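Local coordinates for protein 1-deoxy-D-xylulose 5-phosphate reductoisomerase (Zymomonas mobilis, PDB 1R0K) that catalyses the NADPH-dependent rearrangement and reduction of 1-deoxy-D-xylulose 5-phosphate to 2-C-methyl-D-erythritol 4-phosphate, a step of non-mevalonate isoprenoid biosynthesis, at residues B[20-23]-B[24-28]; B[41-44]-B[45-49]; B[135-138]-B[139-142]; B[239-243]-B[244-248]; B[362-365]-B[366-369]. All blocks are in the same frame, centred on the assembly; numbering follows the deposited sequence.

Five short-range contacts illustrate how side chains three to five residues apart finish helix ends and turns. They follow one another along the chain without interleaving. Contacts 1 and 2 lie on helices 15-25 and 42-51 of the NADPH-binding Rossmann domain; their centres are about 15 Å apart and Leu21 CD1 meets Ala48 CB at 3.7 Å. Contact 3, on helix 132-142, leads into strand 145-148 at one margin of the same parallel sheet. It touches contact 5, at the start of the C-terminal helix 365-385, through Met135 CE and Leu365 CD2 (4.1 Å). Contact 4 belongs to the separate mixed sheet, its centre at least 29 Å from the others, so the set spans the Rossmann domain, the mixed sheet and the C-terminal helix.

Contact 1: residues B[20-23]-B[24-28]; sequences TLDL and IERNL
Two torsional choices bring Asp22 and Arg26 together one helical turn apart. Asp22 holds CG anti to its own nitrogen (chi1 -179°), which turns the carboxylate outward beside its carbonyl carbon, where Arg26 can meet it, while Arg26 runs extended from CG to NE over the Asp22 carbonyl. The guanidinium then grips side-on. NE reaches Asp22 OD2 at 2.7 Å in an almost perfectly straight bond; OD2 lies in the guanidinium plane but is itself met from above the carboxylate plane. NH2 donates to the syn lone pair of Asp22 OD1 at 3.2 Å, a more bent bond that is tilted from the guanidinium plane. The asymmetry is consistent with the 55° between the carboxylate and guanidinium planes.

The neighbouring backbone shows the helix giving out. Glu25 N still bonds tightly to Leu21 O (2.7 Å), whereas Arg26 N shares itself weakly between Asp22 O and Leu23 O. Asn27 then supplies a side-chain donor: ND2 meets Leu23 O at 2.8 Å, in the plane of that carbonyl and close to that of its own amide. On the buried side Thr20 and Ile24 lie side by side, CG2 against CD1 at 3.8 Å, toward Val9 of strand 5-10. This is the helix that follows the first strand of the Rossmann fold.

Asp22 OD2 also forms a salt bridge with Arg267 of helix 267-275, and Glu25 OE2 pairs with Arg51. With two arginines on one carboxylate, Asp22 is likely to stay ionised, and its charge probably helps tie the helix end to helix 267-275.

Contact 2: residues B[41-44]-B[45-49]; sequences NVKD and LADAA. With ACT (acetate ion), chain F.
Asn41 and Leu45 open helix 42-51 with a main-chain bond, Leu45 N to Asn41 O at 3.0 Å, and Ala46 N follows with a nearly straight one to Val42 O at 2.8 Å. Asn41 stands at the N-cap. Its side chain, with CG swung opposite the backbone nitrogen (chi1 -167°), turns OD1 back over the first turn to accept from Asp44 N, although the modelled place of OD1 is doubtful. Lys43 and Asp47, one turn apart, cross obliquely. The lysine chain bends at chi2 and chi4, with NZ 4.0 Å from Asp47 OD2, beyond salt-bridge range; the value is doubtful because OD2 is modelled too close to the lysine chain.

Further out, Asp44 and the backbone of Asn41 have partners beyond the helix. Asp44 OD2 is hydrogen-bonded to His18 NE2, which ties that carboxylate to helix 15-25. In front of the helix, Asn41 N donates to an acetate oxygen at 3.2 Å, and the same ion is bound by Thr13 OG1, Asn39 N and Arg40 N. The acetate probably came from the crystallisation liquor. Its set of donors, three backbone N-H groups and the Thr13 hydroxyl, beside the predicted NADPH residues Thr13, Arg40 and Asn41, is consistent with a place made for an anionic group of the cofactor.

Outward from the cap, the helix crosses over between strands 31-38 and 56-59 as part of a beta-alpha-beta unit. Leu45 rests on Leu36 and Ala38 of the one and Ala57 of the other, Val42 on Ile59, and Ala46 on Ala71 and Leu72 of helix 65-72.

Contact 3: residues B[135-138]-B[139-142]; sequences MIDA and VREH
Near its C-terminal end, helix 132-142 has a doubly used carbonyl: Ala138 O accepts from both the backbone and the side chain of His142. His142 N arrives at 3.0 Å in the ordinary helical manner. With CG opposite the carbonyl carbon (chi1 -59°), the imidazole folds back along the helix and ND1, the protonated nitrogen in this bond, reaches Ala138 O at 3.1 Å. The two donors approach from opposite faces of the carbonyl plane, and the oxygen lies somewhat out of the ring plane. Glu141 CG lies over one face of the imidazole, 3.9 Å above it and toward the rim. Replacing His142 by a leucine would probably cost Ala138 O its second, side-chain donor and take the flat surface away from Glu141 CG.

On another side of the helix, Asp137 and Arg140 are drawn together without close pairing. Asp137 OD1 lies at the guanidinium edge, in its plane, but 3.8 Å from NH2, a long salt bridge. Arg140 bends at chi3, and a water joins the two groups, donating to Asp137 OD1 (3.3 Å) and accepting from Arg140 NE (3.0 Å).

The inner face packs on helix 107-115, where Ala138 touches Leu111 and Ile114, Val139 joins it on Ile114, and His142 meets Arg115; Met135 and Ile136 lean on Leu128 of helix 126-129.

Contact 4: residues B[239-243]-B[244-248]; sequences LVHPQ and SVIHS
His241 and Ser244 are the ends of a type I beta turn, closed by Ser244 N to His241 O at 3.1 Å, in the link between strands 236-240 and 246-252. These strands flank strand 168-175 in the mixed sheet, so the link passes from one side of it to the other. Its organising side chain is His241. CG lies opposite the backbone nitrogen (chi1 166°), which swings the imidazole back inside the bend, where NE2 accepts from Ile246 N at 3.2 Å. That bond is almost straight (174°) and close to the ring plane. ND1 is bonded to Asp296 O, so both ring nitrogens are engaged and the ring's rotation is fixed, while Phe297 stacks on it. Ser244 N stands 3.4 Å above one face, near the rim.

Val245 takes a costlier conformation: CG2 occupies the crowded position between its backbone nitrogen and carbonyl carbon, from which it meets the imidazole at its edge, 3.2 Å from His241 NE2. Ser244 adopts left-handed helical backbone angles and packs beside Ser176, a predicted substrate-binding residue. A water bridges the turn, donating to His241 O at 2.7 Å and lying 3.0 Å from Ser244 OG.

Contact 5: residues B[362-365]-B[366-369]; sequences PSSL and EDVF
Glu366, in the first turn of helix 365-385, folds back on the N-cap residue Ser364. Its chain bends at chi2 (54°), bringing OE1 within 3.3 Å of Ser364 OG, a weak hydrogen bond donated by the serine, while OE2 forms a salt bridge with Lys108.

Asp367 does most of the work. Its backbone N gives a weak capping bond to Ser364 OG (3.4 Å), and its carboxylate reaches back past the cap to Ser363. There OD2 takes two bonds: Ser363 N comes to the anti lone pair at 2.9 Å, and Ser363 OG donates at 2.8 Å, nearly in line with the C-O bond. With OG between its nitrogen and carbonyl carbon (chi1 70°), Ser363 presents OG and N on the same side, toward the one oxygen. A negative charge here is likely to suit the positive end of the helix dipole. Without the carboxylate, as with an alanine here, Ser363 N and OG would probably lose their shared acceptor and the loop before the helix would be freer to move.

Val368 N reaches Ser364 O at 3.3 Å, and its CG2 packs on Pro362 CB at 3.7 Å. Phe369 N bonds to Leu365 O at 2.9 Å, its ring carbon CE1 lying against Leu365 CB at 4.1 Å.

The start of helix 365-385 lies against helices 107-115 and 132-142: Leu365 meets Leu111, Val368 and Phe369 share Leu107, and Val368 also reaches Leu134.

Contact 1: residues B[20-23]-B[24-28]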
loop_
_atom_site.group_PDB
_atom_site.type_symbol
_atom_site.label_atom_id
_atom_site.label_comp_id
_atom_site.label_asym_id
_atom_site.label_seq_id
_atom_site.Cartn_x
_atom_site.Cartn_y
_atom_site.Cartn_z
ATOM N N THR B 20 3.445 5.885 22.762
ATOM C CA THR B 20 4.156 4.617 22.870
ATOM C C THR B 20 3.743 3.891 24.149
ATOM O O THR B 20 3.474 2.695 24.124
ATOM C CB THR B 20 5.686 4.832 22.871
ATOM O OG1 THR B 20 6.072 5.499 21.663
ATOM C CG2 THR B 20 6.420 3.487 22.953
ATOM N N LEU B 21 3.688 4.614 25.266
ATOM C CA LEU B 21 3.296 3.996 26.534
ATOM C C LEU B 21 1.853 3.502 26.492
ATOM O O LEU B 21 1.528 2.460 27.065
ATOM C CB LEU B 21 3.488 4.984 27.685
ATOM C CG LEU B 21 4.923 5.008 28.228
ATOM C CD1 LEU B 21 5.115 6.175 29.166
ATOM C CD2 LEU B 21 5.207 3.697 28.935
ATOM N N ASP B 22 0.993 4.250 25.809
ATOM C CA ASP B 22 -0.407 3.869 25.673
ATOM C C ASP B 22 -0.473 2.432 25.154
ATOM O O ASP B 22 -1.156 1.584 25.727
ATOM C CB ASP B 22 -1.120 4.808 24.690
ATOM C CG ASP B 22 -2.599 4.474 24.525
ATOM O OD1 ASP B 22 -3.426 4.986 25.310
ATOM O OD2 ASP B 22 -2.935 3.691 23.610
ATOM N N LEU B 23 0.256 2.152 24.078
ATOM C CA LEU B 23 0.246 0.815 23.495
ATOM C C LEU B 23 0.919 -0.223 24.382
ATOM O O LEU B 23 0.462 -1.361 24.468
ATOM C CB LEU B 23 0.916 0.830 22.111
ATOM C CG LEU B 23 0.253 1.741 21.071
ATOM C CD1 LEU B 23 0.874 1.489 19.695
ATOM C CD2 LEU B 23 -1.243 1.466 21.026
ATOM N N ILE B 24 2.007 0.166 25.043
ATOM C CA ILE B 24 2.716 -0.757 25.926
ATOM C C ILE B 24 1.841 -1.162 27.116
ATOM O O ILE B 24 1.749 -2.339 27.461
ATOM C CB ILE B 24 4.024 -0.123 26.468
ATOM C CG1 ILE B 24 5.025 0.060 25.324
ATOM C CG2 ILE B 24 4.622 -1.009 27.565
ATOM C CD1 ILE B 24 6.283 0.808 25.714
ATOM N N GLU B 25 1.190 -0.184 27.730
ATOM C CA GLU B 25 0.354 -0.459 28.889
ATOM C C GLU B 25 -0.912 -1.271 28.615
ATOM O O GLU B 25 -1.501 -1.835 29.542
ATOM C CB GLU B 25 0.045 0.852 29.603
ATOM C CG GLU B 25 1.280 1.389 30.320
ATOM C CD GLU B 25 1.022 2.672 31.068
ATOM O OE1 GLU B 25 1.220 3.761 30.481
ATOM O OE2 GLU B 25 0.609 2.584 32.243
ATOM N N ARG B 26 -1.316 -1.346 27.350
ATOM C CA ARG B 26 -2.479 -2.142 26.954
ATOM C C ARG B 26 -1.981 -3.563 26.711
ATOM O O ARG B 26 -2.755 -4.460 26.379
ATOM C CB ARG B 26 -3.083 -1.616 25.648
ATOM C CG ARG B 26 -3.637 -0.213 25.722
ATOM C CD ARG B 26 -4.022 0.306 24.342
ATOM N NE ARG B 26 -4.523 1.672 24.423
ATOM C CZ ARG B 26 -5.727 1.999 24.878
ATOM N NH1 ARG B 26 -6.564 1.054 25.283
ATOM N NH2 ARG B 26 -6.084 3.272 24.950
ATOM N N ASN B 27 -0.678 -3.762 26.883
ATOM C CA ASN B 27 -0.073 -5.063 26.638
ATOM C C ASN B 27 1.068 -5.380 27.597
ATOM O O ASN B 27 2.117 -5.877 27.185
ATOM C CB ASN B 27 0.441 -5.104 25.198
ATOM C CG ASN B 27 -0.670 -4.951 24.181
ATOM O OD1 ASN B 27 -1.403 -5.901 23.907
ATOM N ND2 ASN B 27 -0.811 -3.749 23.622
ATOM N N LEU B 28 0.868 -5.102 28.878
ATOM C CA LEU B 28 1.903 -5.364 29.862
ATOM C C LEU B 28 2.207 -6.846 29.998
ATOM O O LEU B 28 3.218 -7.228 30.584
ATOM C CB LEU B 28 1.507 -4.764 31.213
ATOM C CG LEU B 28 1.566 -3.235 31.209
ATOM C CD1 LEU B 28 1.078 -2.682 32.546
ATOM C CD2 LEU B 28 3.001 -2.796 30.922
#

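Contact 2: residues B[41-44]-B[45-49]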
loop_
_atom_site.group_PDB
_atom_site.type_symbol
_atom_site.label_atom_id
_atom_site.label_comp_id
_atom_site.label_asym_id
_atom_site.label_seq_id
_atom_site.Cartn_x
_atom_site.Cartn_y
_atom_site.Cartn_z
ATOM N N ASN B 41 10.183 16.649 32.742
ATOM C CA ASN B 41 8.919 16.287 33.384
ATOM C C ASN B 41 9.044 15.098 34.328
ATOM O O ASN B 41 8.660 13.975 33.995
ATOM C CB ASN B 41 7.847 15.982 32.336
ATOM C CG ASN B 41 6.448 15.920 32.934
ATOM O OD1 ASN B 41 6.229 15.305 33.981
ATOM N ND2 ASN B 41 5.493 16.556 32.266
ATOM N N VAL B 42 9.570 15.360 35.519
ATOM C CA VAL B 42 9.757 14.331 36.531
ATOM C C VAL B 42 8.444 13.647 36.906
ATOM O O VAL B 42 8.375 12.420 36.998
ATOM C CB VAL B 42 10.385 14.936 37.809
ATOM C CG1 VAL B 42 10.549 13.864 38.869
ATOM C CG2 VAL B 42 11.724 15.570 37.476
ATOM N N LYS B 43 7.403 14.445 37.123
ATOM C CA LYS B 43 6.098 13.916 37.507
ATOM C C LYS B 43 5.607 12.833 36.555
ATOM O O LYS B 43 5.305 11.712 36.966
ATOM C CB LYS B 43 5.068 15.051 37.564
ATOM C CG LYS B 43 3.647 14.587 37.866
ATOM C CD LYS B 43 3.565 13.839 39.191
ATOM C CE LYS B 43 2.146 13.359 39.473
ATOM N NZ LYS B 43 1.168 14.481 39.537
ATOM N N ASP B 44 5.522 13.187 35.280
ATOM C CA ASP B 44 5.067 12.264 34.256
ATOM C C ASP B 44 5.980 11.042 34.176
ATOM O O ASP B 44 5.503 9.909 34.116
ATOM C CB ASP B 44 5.014 12.993 32.914
ATOM C CG ASP B 44 4.568 12.102 31.777
ATOM O OD1 ASP B 44 4.081 10.977 32.035
ATOM O OD2 ASP B 44 4.697 12.539 30.614
ATOM N N LEU B 45 7.293 11.272 34.192
ATOM C CA LEU B 45 8.253 10.177 34.124
ATOM C C LEU B 45 8.039 9.177 35.251
ATOM O O LEU B 45 7.894 7.981 35.008
ATOM C CB LEU B 45 9.687 10.708 34.202
ATOM C CG LEU B 45 10.789 9.638 34.204
ATOM C CD1 LEU B 45 10.741 8.826 32.904
ATOM C CD2 LEU B 45 12.152 10.306 34.370
ATOM N N ALA B 46 8.024 9.679 36.483
ATOM C CA ALA B 46 7.854 8.845 37.666
ATOM C C ALA B 46 6.570 8.026 37.659
ATOM O O ALA B 46 6.594 6.830 37.942
ATOM C CB ALA B 46 7.914 9.709 38.922
ATOM N N ASP B 47 5.450 8.668 37.346
ATOM C CA ASP B 47 4.179 7.958 37.311
ATOM C C ASP B 47 4.221 6.813 36.310
ATOM O O ASP B 47 3.828 5.693 36.625
ATOM C CB ASP B 47 3.040 8.912 36.962
ATOM C CG ASP B 47 2.683 9.824 38.113
ATOM O OD1 ASP B 47 2.618 9.325 39.262
ATOM O OD2 ASP B 47 2.460 11.032 37.870
ATOM N N ALA B 48 4.707 7.097 35.106
ATOM C CA ALA B 48 4.810 6.079 34.062
ATOM C C ALA B 48 5.714 4.936 34.511
ATOM O O ALA B 48 5.394 3.760 34.319
ATOM C CB ALA B 48 5.356 6.697 32.783
ATOM N N ALA B 49 6.846 5.287 35.110
ATOM C CA ALA B 49 7.800 4.292 35.582
ATOM C C ALA B 49 7.166 3.373 36.622
ATOM O O ALA B 49 7.311 2.150 36.559
ATOM C CB ALA B 49 9.023 4.986 36.172
HETATM C C ACT F . 10.109 16.572 28.872
HETATM O O ACT F . 10.318 15.600 29.718
HETATM O OXT ACT F . 10.527 17.770 28.991
HETATM C CH3 ACT F . 9.322 16.358 27.619
#

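Contact 3: residues B[135-138]-B[139-142]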
loop_
_atom_site.group_PDB
_atom_site.type_symbol
_atom_site.label_atom_id
_atom_site.label_comp_id
_atom_site.label_asym_id
_atom_site.label_seq_id
_atom_site.Cartn_x
_atom_site.Cartn_y
_atom_site.Cartn_z
ATOM N N MET B 135 24.932 6.708 11.572
ATOM C CA MET B 135 23.864 5.883 12.120
ATOM C C MET B 135 23.605 4.654 11.258
ATOM O O MET B 135 23.514 3.542 11.769
ATOM C CB MET B 135 22.580 6.703 12.254
ATOM C CG MET B 135 22.667 7.811 13.293
ATOM S SD MET B 135 22.829 7.186 14.988
ATOM C CE MET B 135 22.922 8.737 15.925
ATOM N N ILE B 136 23.484 4.850 9.950
ATOM C CA ILE B 136 23.242 3.725 9.058
ATOM C C ILE B 136 24.440 2.777 9.087
ATOM O O ILE B 136 24.281 1.565 8.967
ATOM C CB ILE B 136 22.976 4.199 7.614
ATOM C CG1 ILE B 136 21.720 5.075 7.581
ATOM C CG2 ILE B 136 22.803 2.994 6.690
ATOM C CD1 ILE B 136 20.484 4.410 8.170
ATOM N N ASP B 137 25.642 3.326 9.248
ATOM C CA ASP B 137 26.834 2.487 9.324
ATOM C C ASP B 137 26.766 1.631 10.593
ATOM O O ASP B 137 27.122 0.451 10.581
ATOM C CB ASP B 137 28.106 3.338 9.359
ATOM C CG ASP B 137 28.505 3.858 7.993
ATOM O OD1 ASP B 137 28.036 3.304 6.981
ATOM O OD2 ASP B 137 29.306 4.813 7.933
ATOM N N ALA B 138 26.314 2.232 11.690
ATOM C CA ALA B 138 26.199 1.509 12.954
ATOM C C ALA B 138 25.192 0.373 12.808
ATOM O O ALA B 138 25.410 -0.727 13.308
ATOM C CB ALA B 138 25.766 2.459 14.069
ATOM N N VAL B 139 24.092 0.647 12.117
ATOM C CA VAL B 139 23.051 -0.350 11.896
ATOM C C VAL B 139 23.616 -1.551 11.137
ATOM O O VAL B 139 23.407 -2.702 11.526
ATOM C CB VAL B 139 21.859 0.270 11.110
ATOM C CG1 VAL B 139 20.934 -0.814 10.589
ATOM C CG2 VAL B 139 21.084 1.220 12.019
ATOM N N ARG B 140 24.339 -1.278 10.056
ATOM C CA ARG B 140 24.935 -2.337 9.247
ATOM C C ARG B 140 25.948 -3.136 10.058
ATOM O O ARG B 140 26.020 -4.354 9.941
ATOM C CB ARG B 140 25.606 -1.732 8.007
ATOM C CG ARG B 140 26.445 -2.704 7.174
ATOM C CD ARG B 140 26.481 -2.274 5.710
ATOM N NE ARG B 140 26.584 -0.823 5.555
ATOM C CZ ARG B 140 25.861 -0.112 4.692
ATOM N NH1 ARG B 140 24.982 -0.716 3.901
ATOM N NH2 ARG B 140 26.006 1.207 4.624
ATOM N N GLU B 141 26.716 -2.450 10.897
ATOM C CA GLU B 141 27.717 -3.134 11.700
ATOM C C GLU B 141 27.138 -4.039 12.780
ATOM O O GLU B 141 27.668 -5.120 13.036
ATOM C CB GLU B 141 28.667 -2.134 12.363
ATOM C CG GLU B 141 29.703 -2.839 13.232
ATOM C CD GLU B 141 30.724 -1.904 13.838
ATOM O OE1 GLU B 141 31.197 -1.004 13.119
ATOM O OE2 GLU B 141 31.066 -2.083 15.025
ATOM N N HIS B 142 26.053 -3.611 13.416
ATOM C CA HIS B 142 25.481 -4.421 14.486
ATOM C C HIS B 142 24.220 -5.205 14.153
ATOM O O HIS B 142 23.594 -5.771 15.043
ATOM C CB HIS B 142 25.248 -3.555 15.728
ATOM C CG HIS B 142 26.495 -2.906 16.249
ATOM N ND1 HIS B 142 26.876 -1.629 15.893
ATOM C CD2 HIS B 142 27.467 -3.373 17.068
ATOM C CE1 HIS B 142 28.028 -1.339 16.470
ATOM N NE2 HIS B 142 28.408 -2.380 17.188
HETATM O O HOH W 1 29.182 0.238 6.736
#

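Contact 4: residues B[239-243]-B[244-248]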
loop_
_atom_site.group_PDB
_atom_site.type_symbol
_atom_site.label_atom_id
_atom_site.label_comp_id
_atom_site.label_asym_id
_atom_site.label_seq_id
_atom_site.Cartn_x
_atom_site.Cartn_y
_atom_site.Cartn_z
ATOM N N LEU B 239 5.208 15.195 -3.270
ATOM C CA LEU B 239 3.891 15.454 -3.832
ATOM C C LEU B 239 3.031 16.166 -2.801
ATOM O O LEU B 239 2.806 15.642 -1.709
ATOM C CB LEU B 239 3.223 14.133 -4.254
ATOM C CG LEU B 239 1.776 14.187 -4.767
ATOM C CD1 LEU B 239 1.702 14.963 -6.074
ATOM C CD2 LEU B 239 1.244 12.773 -4.968
ATOM N N VAL B 240 2.563 17.367 -3.137
ATOM C CA VAL B 240 1.716 18.115 -2.218
ATOM C C VAL B 240 0.327 17.486 -2.235
ATOM O O VAL B 240 -0.271 17.282 -3.289
ATOM C CB VAL B 240 1.641 19.610 -2.603
ATOM C CG1 VAL B 240 0.647 20.332 -1.705
ATOM C CG2 VAL B 240 3.032 20.247 -2.460
ATOM N N HIS B 241 -0.162 17.171 -1.043
ATOM C CA HIS B 241 -1.450 16.520 -0.840
ATOM C C HIS B 241 -1.991 17.125 0.458
ATOM O O HIS B 241 -1.690 16.656 1.551
ATOM C CB HIS B 241 -1.192 15.003 -0.732
ATOM C CG HIS B 241 -2.343 14.212 -0.197
ATOM N ND1 HIS B 241 -3.627 14.338 -0.680
ATOM C CD2 HIS B 241 -2.395 13.269 0.773
ATOM C CE1 HIS B 241 -4.422 13.506 -0.027
ATOM N NE2 HIS B 241 -3.698 12.846 0.860
ATOM N N PRO B 242 -2.802 18.193 0.343
ATOM C CA PRO B 242 -3.385 18.894 1.495
ATOM C C PRO B 242 -3.977 18.046 2.622
ATOM O O PRO B 242 -3.645 18.250 3.789
ATOM C CB PRO B 242 -4.424 19.808 0.850
ATOM C CG PRO B 242 -3.807 20.119 -0.491
ATOM C CD PRO B 242 -3.322 18.747 -0.921
ATOM N N GLN B 243 -4.848 17.102 2.279
ATOM C CA GLN B 243 -5.498 16.263 3.290
ATOM C C GLN B 243 -4.541 15.434 4.144
ATOM O O GLN B 243 -4.868 15.066 5.271
ATOM C CB GLN B 243 -6.511 15.323 2.630
ATOM C CG GLN B 243 -7.711 16.005 1.969
ATOM C CD GLN B 243 -7.353 16.723 0.683
ATOM O OE1 GLN B 243 -6.384 16.375 0.012
ATOM N NE2 GLN B 243 -8.153 17.714 0.320
ATOM N N SER B 244 -3.368 15.124 3.601
ATOM C CA SER B 244 -2.381 14.330 4.328
ATOM C C SER B 244 -2.938 13.000 4.830
ATOM O O SER B 244 -2.592 12.558 5.930
ATOM C CB SER B 244 -1.824 15.122 5.521
ATOM O OG SER B 244 -1.122 16.273 5.088
ATOM N N VAL B 245 -3.807 12.368 4.045
ATOM C CA VAL B 245 -4.364 11.077 4.445
ATOM C C VAL B 245 -3.494 9.989 3.837
ATOM O O VAL B 245 -3.292 8.936 4.441
ATOM C CB VAL B 245 -5.841 10.912 4.010
ATOM C CG1 VAL B 245 -6.736 11.675 4.978
ATOM C CG2 VAL B 245 -6.043 11.427 2.601
ATOM N N ILE B 246 -2.986 10.236 2.633
ATOM C CA ILE B 246 -2.052 9.293 2.028
ATOM C C ILE B 246 -0.752 9.794 2.647
ATOM O O ILE B 246 -0.332 10.936 2.408
ATOM C CB ILE B 246 -1.995 9.411 0.489
ATOM C CG1 ILE B 246 -3.314 8.911 -0.108
ATOM C CG2 ILE B 246 -0.811 8.609 -0.051
ATOM C CD1 ILE B 246 -3.356 8.889 -1.623
ATOM N N HIS B 247 -0.137 8.950 3.463
ATOM C CA HIS B 247 1.068 9.320 4.190
ATOM C C HIS B 247 2.393 9.216 3.433
ATOM O O HIS B 247 3.408 9.725 3.905
ATOM C CB HIS B 247 1.093 8.533 5.501
ATOM C CG HIS B 247 -0.091 8.817 6.378
ATOM N ND1 HIS B 247 -0.747 7.836 7.091
ATOM C CD2 HIS B 247 -0.751 9.973 6.632
ATOM C CE1 HIS B 247 -1.764 8.374 7.742
ATOM N NE2 HIS B 247 -1.789 9.669 7.480
ATOM N N SER B 248 2.351 8.577 2.262
ATOM C CA SER B 248 3.481 8.416 1.335
ATOM C C SER B 248 3.314 7.170 0.472
ATOM O O SER B 248 2.490 6.306 0.767
ATOM C CB SER B 248 4.835 8.396 2.053
ATOM O OG SER B 248 5.273 9.731 2.280
HETATM O O HOH W 2 0.329 15.251 2.683
#

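Contact 5: residues B[362-365]-B[366-369]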
loop_
_atom_site.group_PDB
_atom_site.type_symbol
_atom_site.label_atom_id
_atom_site.label_comp_id
_atom_site.label_asym_id
_atom_site.label_seq_id
_atom_site.Cartn_x
_atom_site.Cartn_y
_atom_site.Cartn_z
ATOM N N PRO B 362 31.577 14.032 8.741
ATOM C CA PRO B 362 31.714 13.579 10.129
ATOM C C PRO B 362 32.164 12.121 10.178
ATOM O O PRO B 362 31.718 11.312 9.368
ATOM C CB PRO B 362 30.301 13.744 10.691
ATOM C CG PRO B 362 29.695 14.798 9.828
ATOM C CD PRO B 362 30.191 14.438 8.460
ATOM N N SER B 363 33.046 11.783 11.114
ATOM C CA SER B 363 33.502 10.402 11.237
ATOM C C SER B 363 33.043 9.822 12.575
ATOM O O SER B 363 33.174 8.624 12.819
ATOM C CB SER B 363 35.028 10.322 11.133
ATOM O OG SER B 363 35.647 10.875 12.279
ATOM N N SER B 364 32.497 10.681 13.433
ATOM C CA SER B 364 32.006 10.273 14.749
ATOM C C SER B 364 30.965 11.288 15.208
ATOM O O SER B 364 30.849 12.365 14.622
ATOM C CB SER B 364 33.148 10.258 15.762
ATOM O OG SER B 364 33.563 11.581 16.062
ATOM N N LEU B 365 30.212 10.955 16.253
ATOM C CA LEU B 365 29.210 11.882 16.764
ATOM C C LEU B 365 29.902 13.151 17.255
ATOM O O LEU B 365 29.334 14.246 17.191
ATOM C CB LEU B 365 28.402 11.252 17.909
ATOM C CG LEU B 365 27.348 10.207 17.528
ATOM C CD1 LEU B 365 26.596 9.762 18.776
ATOM C CD2 LEU B 365 26.384 10.799 16.502
ATOM N N GLU B 366 31.133 13.008 17.742
ATOM C CA GLU B 366 31.876 14.164 18.223
ATOM C C GLU B 366 32.042 15.190 17.100
ATOM O O GLU B 366 31.953 16.396 17.342
ATOM C CB GLU B 366 33.243 13.733 18.764
ATOM C CG GLU B 366 33.164 12.909 20.048
ATOM C CD GLU B 366 32.252 11.693 19.925
ATOM O OE1 GLU B 366 32.521 10.804 19.081
ATOM O OE2 GLU B 366 31.256 11.626 20.679
ATOM N N ASP B 367 32.273 14.713 15.877
ATOM C CA ASP B 367 32.420 15.611 14.730
ATOM C C ASP B 367 31.079 16.286 14.424
ATOM O O ASP B 367 31.028 17.468 14.088
ATOM C CB ASP B 367 32.884 14.854 13.478
ATOM C CG ASP B 367 34.311 14.339 13.590
ATOM O OD1 ASP B 367 35.099 14.903 14.372
ATOM O OD2 ASP B 367 34.647 13.376 12.876
ATOM N N VAL B 368 29.996 15.524 14.534
ATOM C CA VAL B 368 28.667 16.063 14.270
ATOM C C VAL B 368 28.370 17.226 15.218
ATOM O O VAL B 368 27.945 18.295 14.782
ATOM C CB VAL B 368 27.587 14.974 14.427
ATOM C CG1 VAL B 368 26.191 15.578 14.246
ATOM C CG2 VAL B 368 27.821 13.868 13.400
ATOM N N PHE B 369 28.602 17.019 16.511
ATOM C CA PHE B 369 28.365 18.064 17.497
ATOM C C PHE B 369 29.186 19.305 17.162
ATOM O O PHE B 369 28.697 20.430 17.262
ATOM C CB PHE B 369 28.746 17.570 18.888
ATOM C CG PHE B 369 27.863 16.477 19.403
ATOM C CD1 PHE B 369 28.408 15.362 20.026
ATOM C CD2 PHE B 369 26.481 16.570 19.284
ATOM C CE1 PHE B 369 27.589 14.355 20.524
ATOM C CE2 PHE B 369 25.656 15.570 19.779
ATOM C CZ PHE B 369 26.211 14.461 20.400
#